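Local coordinates for phosphotriesterase family protein (Listeria monocytogenes serotype 4b str. H7858, PDB 3PNZ), which probably hydrolyses the lactone ring of phosphorylated sugar lactones, using a pair of zinc ions held in an amidohydrolase-fold barrel, at residues R5-D10 with T146-G151; D43-S48 with A79-E84; N96-W101 with P164-T169. One frame throughout, in Å; residues are numbered along the deposited sequence.

Interaction 1: R5-D10 with T146-G151; sequences RTFYGD and TPYKAG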
# COMPACT_ATOMS: atom_id res chain seq x y z
N ARG A 5 -9.34 0.41 -10.41
CA ARG A 5 -10.56 0.31 -9.62
C ARG A 5 -10.49 1.19 -8.38
O ARG A 5 -9.72 0.92 -7.45
CB ARG A 5 -10.85 -1.15 -9.25
CG ARG A 5 -12.04 -1.34 -8.33
CD ARG A 5 -12.67 -2.72 -8.50
NE ARG A 5 -13.20 -2.88 -9.86
CZ ARG A 5 -13.69 -4.01 -10.35
NH1 ARG A 5 -13.73 -5.11 -9.62
NH2 ARG A 5 -14.13 -4.04 -11.60
N THR A 6 -11.29 2.25 -8.38
CA THR A 6 -11.37 3.16 -7.24
C THR A 6 -12.69 2.97 -6.51
O THR A 6 -13.59 2.29 -7.00
CB THR A 6 -11.25 4.65 -7.66
OG1 THR A 6 -12.47 5.08 -8.27
CG2 THR A 6 -10.07 4.88 -8.62
N PHE A 7 -12.81 3.56 -5.32
CA PHE A 7 -14.02 3.46 -4.53
C PHE A 7 -15.25 3.90 -5.32
O PHE A 7 -16.34 3.36 -5.13
CB PHE A 7 -13.91 4.31 -3.26
CG PHE A 7 -13.28 3.59 -2.10
CD1 PHE A 7 -12.52 2.45 -2.29
CD2 PHE A 7 -13.46 4.06 -0.81
CE1 PHE A 7 -11.95 1.79 -1.21
CE2 PHE A 7 -12.88 3.42 0.28
CZ PHE A 7 -12.13 2.29 0.07
N TYR A 8 -15.08 4.89 -6.19
CA TYR A 8 -16.23 5.44 -6.93
C TYR A 8 -16.23 5.12 -8.42
O TYR A 8 -16.81 5.85 -9.22
CB TYR A 8 -16.36 6.95 -6.69
CG TYR A 8 -16.99 7.25 -5.35
CD1 TYR A 8 -18.37 7.14 -5.18
CD2 TYR A 8 -16.22 7.62 -4.26
CE1 TYR A 8 -18.96 7.39 -3.96
CE2 TYR A 8 -16.80 7.88 -3.03
CZ TYR A 8 -18.17 7.77 -2.89
OH TYR A 8 -18.77 8.02 -1.67
N GLY A 9 -15.59 4.01 -8.79
CA GLY A 9 -15.68 3.52 -10.15
C GLY A 9 -14.36 3.10 -10.76
O GLY A 9 -13.28 3.41 -10.24
N ASP A 10 -14.44 2.38 -11.88
CA ASP A 10 -13.25 2.00 -12.63
C ASP A 10 -12.90 3.13 -13.60
O ASP A 10 -13.75 3.59 -14.36
CB ASP A 10 -13.49 0.69 -13.38
CG ASP A 10 -13.83 -0.47 -12.44
OD1 ASP A 10 -13.49 -0.39 -11.24
OD2 ASP A 10 -14.45 -1.45 -12.90
N THR A 146 -19.74 -3.16 2.38
CA THR A 146 -20.04 -1.90 1.70
C THR A 146 -19.99 -2.11 0.19
O THR A 146 -19.51 -3.15 -0.27
CB THR A 146 -19.03 -0.79 2.08
OG1 THR A 146 -17.82 -0.99 1.34
CG2 THR A 146 -18.74 -0.80 3.59
N PRO A 147 -20.46 -1.13 -0.58
CA PRO A 147 -20.38 -1.23 -2.04
C PRO A 147 -19.06 -0.72 -2.61
O PRO A 147 -18.92 -0.64 -3.83
CB PRO A 147 -21.50 -0.29 -2.52
CG PRO A 147 -22.16 0.26 -1.27
CD PRO A 147 -21.19 0.08 -0.16
N TYR A 148 -18.10 -0.39 -1.75
CA TYR A 148 -16.84 0.16 -2.24
C TYR A 148 -15.82 -0.95 -2.43
O TYR A 148 -15.36 -1.55 -1.46
CB TYR A 148 -16.34 1.25 -1.28
CG TYR A 148 -17.41 2.29 -1.03
CD1 TYR A 148 -17.74 3.22 -2.02
CD2 TYR A 148 -18.12 2.33 0.16
CE1 TYR A 148 -18.74 4.16 -1.82
CE2 TYR A 148 -19.11 3.28 0.38
CZ TYR A 148 -19.42 4.19 -0.62
OH TYR A 148 -20.41 5.13 -0.41
N LYS A 149 -15.48 -1.22 -3.68
CA LYS A 149 -14.62 -2.35 -4.02
C LYS A 149 -13.14 -1.99 -3.91
O LYS A 149 -12.75 -0.86 -4.16
CB LYS A 149 -14.90 -2.83 -5.44
CG LYS A 149 -16.38 -3.07 -5.74
CD LYS A 149 -16.58 -3.38 -7.21
CE LYS A 149 -18.03 -3.23 -7.61
NZ LYS A 149 -18.15 -3.23 -9.10
N ALA A 150 -12.33 -2.98 -3.57
CA ALA A 150 -10.88 -2.81 -3.56
C ALA A 150 -10.31 -2.87 -4.97
O ALA A 150 -10.86 -3.54 -5.86
CB ALA A 150 -10.25 -3.89 -2.71
N GLY A 151 -9.18 -2.19 -5.17
CA GLY A 151 -8.52 -2.14 -6.46
C GLY A 151 -7.15 -2.80 -6.46
O GLY A 151 -6.42 -2.75 -7.45
O HOH W 1 -6.93 -0.96 -9.48
O HOH W 2 -10.62 0.82 -4.81
O HOH W 3 -16.40 0.65 -5.75

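Interaction 2: D43-S48 with A79-E84; sequences DDKEKS and AQISKE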
# COMPACT_ATOMS: atom_id res chain seq x y z
N ASP A 43 -8.38 7.78 13.88
CA ASP A 43 -9.76 7.53 14.27
C ASP A 43 -10.65 8.77 14.24
O ASP A 43 -11.69 8.80 14.91
CB ASP A 43 -9.79 6.90 15.66
CG ASP A 43 -9.09 7.75 16.71
OD1 ASP A 43 -8.62 8.86 16.37
OD2 ASP A 43 -9.03 7.32 17.88
N ASP A 44 -10.27 9.77 13.46
CA ASP A 44 -11.08 10.98 13.31
C ASP A 44 -11.23 11.37 11.84
O ASP A 44 -10.34 11.96 11.24
CB ASP A 44 -10.47 12.15 14.10
CG ASP A 44 -11.40 13.36 14.17
OD1 ASP A 44 -11.99 13.75 13.13
OD2 ASP A 44 -11.53 13.92 15.27
N LYS A 45 -12.39 11.06 11.27
CA LYS A 45 -12.64 11.29 9.85
C LYS A 45 -12.37 12.73 9.41
O LYS A 45 -11.77 12.97 8.37
CB LYS A 45 -14.07 10.86 9.48
CG LYS A 45 -14.46 11.08 8.01
CD LYS A 45 -15.01 12.49 7.78
CE LYS A 45 -15.90 12.54 6.53
NZ LYS A 45 -16.38 13.93 6.26
N GLU A 46 -12.80 13.71 10.21
CA GLU A 46 -12.64 15.10 9.79
C GLU A 46 -11.18 15.54 9.82
O GLU A 46 -10.75 16.34 8.98
CB GLU A 46 -13.53 16.03 10.62
CG GLU A 46 -15.03 15.76 10.48
CD GLU A 46 -15.55 15.92 9.05
OE1 GLU A 46 -14.92 16.63 8.23
OE2 GLU A 46 -16.62 15.33 8.74
N LYS A 47 -10.41 15.01 10.77
CA LYS A 47 -8.98 15.32 10.83
C LYS A 47 -8.22 14.68 9.65
O LYS A 47 -7.42 15.35 8.99
CB LYS A 47 -8.37 14.92 12.17
CG LYS A 47 -8.83 15.80 13.34
CD LYS A 47 -8.19 15.40 14.66
CE LYS A 47 -8.67 16.31 15.78
NZ LYS A 47 -8.11 15.92 17.10
N SER A 48 -8.50 13.41 9.38
CA SER A 48 -7.90 12.75 8.23
C SER A 48 -8.24 13.52 6.97
O SER A 48 -7.39 13.74 6.11
CB SER A 48 -8.35 11.30 8.11
OG SER A 48 -8.00 10.56 9.26
N ALA A 79 -14.58 6.49 2.15
CA ALA A 79 -15.44 6.80 1.01
C ALA A 79 -16.00 8.22 1.12
O ALA A 79 -16.04 8.96 0.14
CB ALA A 79 -16.57 5.78 0.89
N GLN A 80 -16.42 8.60 2.32
CA GLN A 80 -16.96 9.94 2.54
C GLN A 80 -15.90 11.01 2.29
O GLN A 80 -16.18 12.05 1.70
CB GLN A 80 -17.56 10.07 3.94
CG GLN A 80 -18.27 11.39 4.16
CD GLN A 80 -19.49 11.55 3.27
OE1 GLN A 80 -20.14 10.56 2.91
NE2 GLN A 80 -19.80 12.78 2.89
N ILE A 81 -14.67 10.75 2.72
CA ILE A 81 -13.57 11.68 2.47
C ILE A 81 -13.31 11.84 0.97
O ILE A 81 -13.13 12.96 0.48
CB ILE A 81 -12.27 11.21 3.18
CG1 ILE A 81 -12.47 11.24 4.70
CG2 ILE A 81 -11.10 12.08 2.77
CD1 ILE A 81 -11.29 10.69 5.51
N SER A 82 -13.29 10.72 0.26
CA SER A 82 -13.14 10.74 -1.19
C SER A 82 -14.21 11.62 -1.83
O SER A 82 -13.91 12.51 -2.62
CB SER A 82 -13.25 9.32 -1.76
OG SER A 82 -13.07 9.32 -3.16
N LYS A 83 -15.46 11.38 -1.46
CA LYS A 83 -16.57 12.17 -1.98
C LYS A 83 -16.39 13.67 -1.73
O LYS A 83 -16.55 14.48 -2.65
CB LYS A 83 -17.89 11.70 -1.37
CG LYS A 83 -19.08 12.57 -1.76
CD LYS A 83 -20.34 11.74 -1.93
CE LYS A 83 -20.77 11.11 -0.62
NZ LYS A 83 -22.14 10.52 -0.75
N GLU A 84 -16.04 14.04 -0.50
CA GLU A 84 -15.94 15.45 -0.13
C GLU A 84 -14.71 16.17 -0.70
O GLU A 84 -14.78 17.35 -1.02
CB GLU A 84 -16.00 15.63 1.40
CG GLU A 84 -17.32 15.20 2.03
CD GLU A 84 -17.43 15.59 3.49
OE1 GLU A 84 -16.94 16.68 3.84
OE2 GLU A 84 -18.00 14.81 4.28
O HOH W 4 -16.72 17.59 6.43

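Interaction 3: N96-W101 with P164-T169; sequences NKSFLW and PLEEKT. With PO4 (phosphate ion), chain K.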
# COMPACT_ATOMS: atom_id res chain seq x y z
N ASN A 96 -2.40 -7.66 5.92
CA ASN A 96 -1.27 -6.73 6.11
C ASN A 96 -0.01 -7.39 6.67
O ASN A 96 1.07 -7.25 6.08
CB ASN A 96 -1.69 -5.53 6.97
CG ASN A 96 -0.58 -4.48 7.14
OD1 ASN A 96 -0.83 -3.40 7.68
ND2 ASN A 96 0.63 -4.79 6.69
N LYS A 97 -0.13 -8.11 7.79
CA LYS A 97 1.03 -8.74 8.45
C LYS A 97 0.58 -9.58 9.66
O LYS A 97 -0.31 -9.17 10.40
CB LYS A 97 2.06 -7.68 8.88
CG LYS A 97 1.49 -6.52 9.69
CD LYS A 97 2.47 -5.36 9.71
CE LYS A 97 1.90 -4.14 10.40
NZ LYS A 97 2.78 -2.94 10.19
N SER A 98 1.22 -10.73 9.87
CA SER A 98 0.69 -11.74 10.79
C SER A 98 0.67 -11.37 12.27
O SER A 98 -0.13 -11.93 13.02
CB SER A 98 1.40 -13.09 10.61
OG SER A 98 2.74 -13.02 11.08
N PHE A 99 1.53 -10.46 12.71
CA PHE A 99 1.50 -10.09 14.13
C PHE A 99 0.18 -9.41 14.50
O PHE A 99 -0.27 -9.50 15.64
CB PHE A 99 2.75 -9.29 14.57
CG PHE A 99 2.71 -7.81 14.27
CD1 PHE A 99 1.88 -6.95 14.99
CD2 PHE A 99 3.54 -7.26 13.31
CE1 PHE A 99 1.86 -5.58 14.73
CE2 PHE A 99 3.53 -5.89 13.04
CZ PHE A 99 2.69 -5.05 13.76
N LEU A 100 -0.46 -8.77 13.53
CA LEU A 100 -1.76 -8.14 13.74
C LEU A 100 -2.87 -9.16 14.01
O LEU A 100 -3.94 -8.80 14.50
CB LEU A 100 -2.16 -7.32 12.52
CG LEU A 100 -1.29 -6.13 12.16
CD1 LEU A 100 -1.71 -5.60 10.79
CD2 LEU A 100 -1.42 -5.06 13.24
N TRP A 101 -2.62 -10.41 13.66
CA TRP A 101 -3.69 -11.40 13.64
C TRP A 101 -4.15 -11.83 15.04
O TRP A 101 -5.12 -12.57 15.18
CB TRP A 101 -3.31 -12.61 12.79
CG TRP A 101 -3.07 -12.22 11.36
CD1 TRP A 101 -3.37 -11.01 10.79
CD2 TRP A 101 -2.48 -13.02 10.33
NE1 TRP A 101 -3.00 -11.02 9.46
CE2 TRP A 101 -2.45 -12.24 9.16
CE3 TRP A 101 -1.97 -14.32 10.29
CZ2 TRP A 101 -1.94 -12.71 7.96
CZ3 TRP A 101 -1.46 -14.80 9.09
CH2 TRP A 101 -1.45 -13.99 7.94
N PRO A 164 4.40 -20.47 7.84
CA PRO A 164 3.40 -21.26 7.11
C PRO A 164 2.08 -20.53 6.88
O PRO A 164 1.56 -20.59 5.77
CB PRO A 164 3.21 -22.49 8.02
CG PRO A 164 4.57 -22.67 8.65
CD PRO A 164 5.07 -21.25 8.90
N LEU A 165 1.56 -19.84 7.89
CA LEU A 165 0.28 -19.15 7.71
C LEU A 165 0.43 -17.97 6.77
O LEU A 165 -0.47 -17.68 5.97
CB LEU A 165 -0.31 -18.68 9.04
CG LEU A 165 -1.06 -19.73 9.87
CD1 LEU A 165 -1.61 -19.09 11.14
CD2 LEU A 165 -2.19 -20.34 9.05
N GLU A 166 1.56 -17.27 6.85
CA GLU A 166 1.80 -16.16 5.94
C GLU A 166 1.83 -16.68 4.52
O GLU A 166 1.24 -16.09 3.62
CB GLU A 166 3.10 -15.43 6.28
CG GLU A 166 2.97 -14.48 7.47
CD GLU A 166 4.31 -14.07 8.07
OE1 GLU A 166 5.36 -14.54 7.61
OE2 GLU A 166 4.30 -13.27 9.03
N GLU A 167 2.54 -17.79 4.31
CA GLU A 167 2.63 -18.40 3.00
C GLU A 167 1.26 -18.78 2.45
O GLU A 167 0.98 -18.59 1.26
CB GLU A 167 3.51 -19.65 3.06
CG GLU A 167 3.60 -20.40 1.75
CD GLU A 167 4.46 -21.64 1.85
OE1 GLU A 167 5.34 -21.68 2.74
OE2 GLU A 167 4.25 -22.58 1.05
N LYS A 168 0.42 -19.33 3.32
CA LYS A 168 -0.96 -19.63 2.98
C LYS A 168 -1.68 -18.40 2.43
O LYS A 168 -2.36 -18.48 1.39
CB LYS A 168 -1.70 -20.17 4.21
CG LYS A 168 -3.15 -20.60 3.97
CD LYS A 168 -3.80 -20.95 5.32
CE LYS A 168 -4.97 -21.91 5.16
NZ LYS A 168 -5.50 -22.32 6.50
N THR A 169 -1.53 -17.26 3.10
CA THR A 169 -2.16 -16.03 2.61
C THR A 169 -1.57 -15.55 1.29
O THR A 169 -2.28 -15.00 0.45
CB THR A 169 -2.19 -14.88 3.64
OG1 THR A 169 -0.86 -14.44 3.93
CG2 THR A 169 -2.88 -15.31 4.93
P PO4 K . 1.90 -0.99 7.86
O1 PO4 K . 0.41 -0.85 8.09
O2 PO4 K . 2.20 -2.44 7.57
O3 PO4 K . 2.35 -0.17 6.69
O4 PO4 K . 2.66 -0.50 9.06
O HOH W 5 3.59 -10.92 8.38

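Interaction 1: R5-D10 with T146-G151
The Arg5 side chain is the one to trace. Arg5 CB lies 3.8 Å from Gly151 CA, and CG then passes the carbonyl oxygen of Ala150. At CD the approach is tightest, with Arg5 CD 3.3 Å from Ala150 O, a buried oxygen for which the model offers no hydrogen-bond partner; CD also touches Lys149 CB. CG lies anti to the backbone N (chi1 175°) and the chain bends at chi3, which swings the guanidinium back to its own hairpin. There NE and NH2 grip Asp10 side-on, NE to OD1 and NH2 to OD2, each oxygen using its syn lone pair and lying nearly in the guanidinium plane; Arg5 NE to Asp10 OD1 is 2.9 Å. Lys149 CD covers one guanidinium face, and NH1 is left to pair with Glu140 and with the carbonyl of Val139.

A type I turn from Thr6 to Gly9 forms the tip of this beta hairpin and presents two rings to Tyr148. Tyr148 CB stands over the face of the Phe7 ring, 4.0 Å from its centroid, a CH-pi contact, while Phe7 O meets the Tyr148 ring at its edge. On Tyr8 the relation is T-shaped, the Tyr148 edge turned to the Tyr8 face with centroids 5.4 Å apart. No direct hydrogen bond joins the two backbones. Waters do it instead: one links Arg5 N to Gly151 O, and another donates to both Arg5 O and Lys149 O.

The hairpin of strands 4-6 and 9-11 thus lies along the chain entering barrel strand 150-152. Helix 75-85 packs against Phe7, Tyr8 and Tyr148, and Phe7 also bonds through its backbone to Ile89 in strand 88-92.

Interaction 2: D43-S48 with A79-E84
Two outer helices of the TIM barrel, 45-57 and 75-85, come together here where the first of them begins. Asp44 is the N-cap of helix 45-57: its OD1 accepts from Lys47 N at 3.1 Å, the N-H arriving from above the carboxylate plane. One residue on, Lys45 carries most of the contact. Its CG lies anti to the backbone N (chi1 179°), and a bend at chi2 (-87°) lays the rest of the chain across helix 75-85.

Along the way Lys45 CG packs on Ile81 CG1 at 3.9 Å, the two side chains sliding past each other in opposite directions. Farther out, Lys45 CE presses on Gln80 CG at 3.5 Å. The tip, Lys45 NZ, then sits between two carboxylates, bonding Glu84 OE2 at 2.7 Å across the contact and Glu46 OE2 at 2.9 Å on its own helix, both from above the carboxylate planes. Glu84 OE2 has a second donor: Gln80 NE2 reaches its anti lone pair from one turn earlier at 3.0 Å, almost in the amide plane and nearly straight at 164°, which helps to set how the carboxylate is turned. A water donates to Glu46 OE1 and Glu84 OE1, closing the network from the other pair of oxygens. The lysine charge would be expected to ease the repulsion between these two glutamates.

Beneath these charges Ile81 CD1 is buried against Lys45 O and Ser48 CB, while Ser48 OG turns to Tyr282 OH and to Ile25 O. Gln49, in the next turn of helix 45-57, bonds both Lys45 NZ and Glu84 OE1. Ile81 also packs on Val52 of that helix and on Val26, in the loop after strand 19-23, while helix 280-283 brings Tyr282 against Asp43 and Lys47.

Interaction 3: N96-W101 with P164-T169
Residues 98-101 wind into a 3-10 segment, with Trp101 N bonded to Ser98 O, and approach the first turns of helix 164-180 most closely at Ser98 and Glu166, whose CA atoms are 6.7 Å apart. In this TIM barrel the segment belongs to the long loop after strand 88-92, and the helix follows strand 150-152.

Ser98 OG occupies the crowded position between its backbone N and carbonyl carbon (chi1 70°), from which it donates to Glu166 OE2 at 2.6 Å, somewhat above the carboxylate plane. A water held by Ser98 N donates to the same oxygen, so one residue grips OE2 twice. Glu166 OE1 is held by Thr163 N, so both ends of the carboxylate are engaged.

Trp101 makes the apolar half. Its six-membered ring meets the helix with its far end: CZ3 has Leu165 CB at its edge, near the ring plane, and Trp101 CH2 meets Thr169 CG2 tip to tip at 3.6 Å. Ser98 CA lies over the centre of one indole face, tucking the ring beneath its own 3-10 turn, while NE1 bonds Asp70. Thr169 OG1 turns back to Glu166 O, leaving the methyl for the tryptophan.

Toward the zinc site, Asn96 and Lys97 both touch the metal ligand His187 and together hold a phosphate ion, probably from the crystallisation liquor. This is consistent with a place for the phosphate of a sugar lactone. Asn96 ND2 donates to phosphate O2 at 3.0 Å, and the extended Lys97 chain brings Lys97 NZ to 2.7 Å from both phosphate O2 and O4.

Overall arrangement
From the N terminus, the hairpin of 5-10 comes first, and its partner 146-151 lies some 136 residues later, so interaction 1 closes a long loop that takes in the first barrel strands and their helices. Interaction 2 falls wholly within that loop, joining helices 45-57 and 75-85, and the two touch through Tyr8 and Tyr148 against Ala79. Interaction 3 opens within the loop at 96-101 but closes beyond it at 164-169, tying the loop after strand 88-92 to helix 164-180 and crossing interaction 1; it follows interaction 2 in series. Its nearest atoms are about 12 Å from interaction 1.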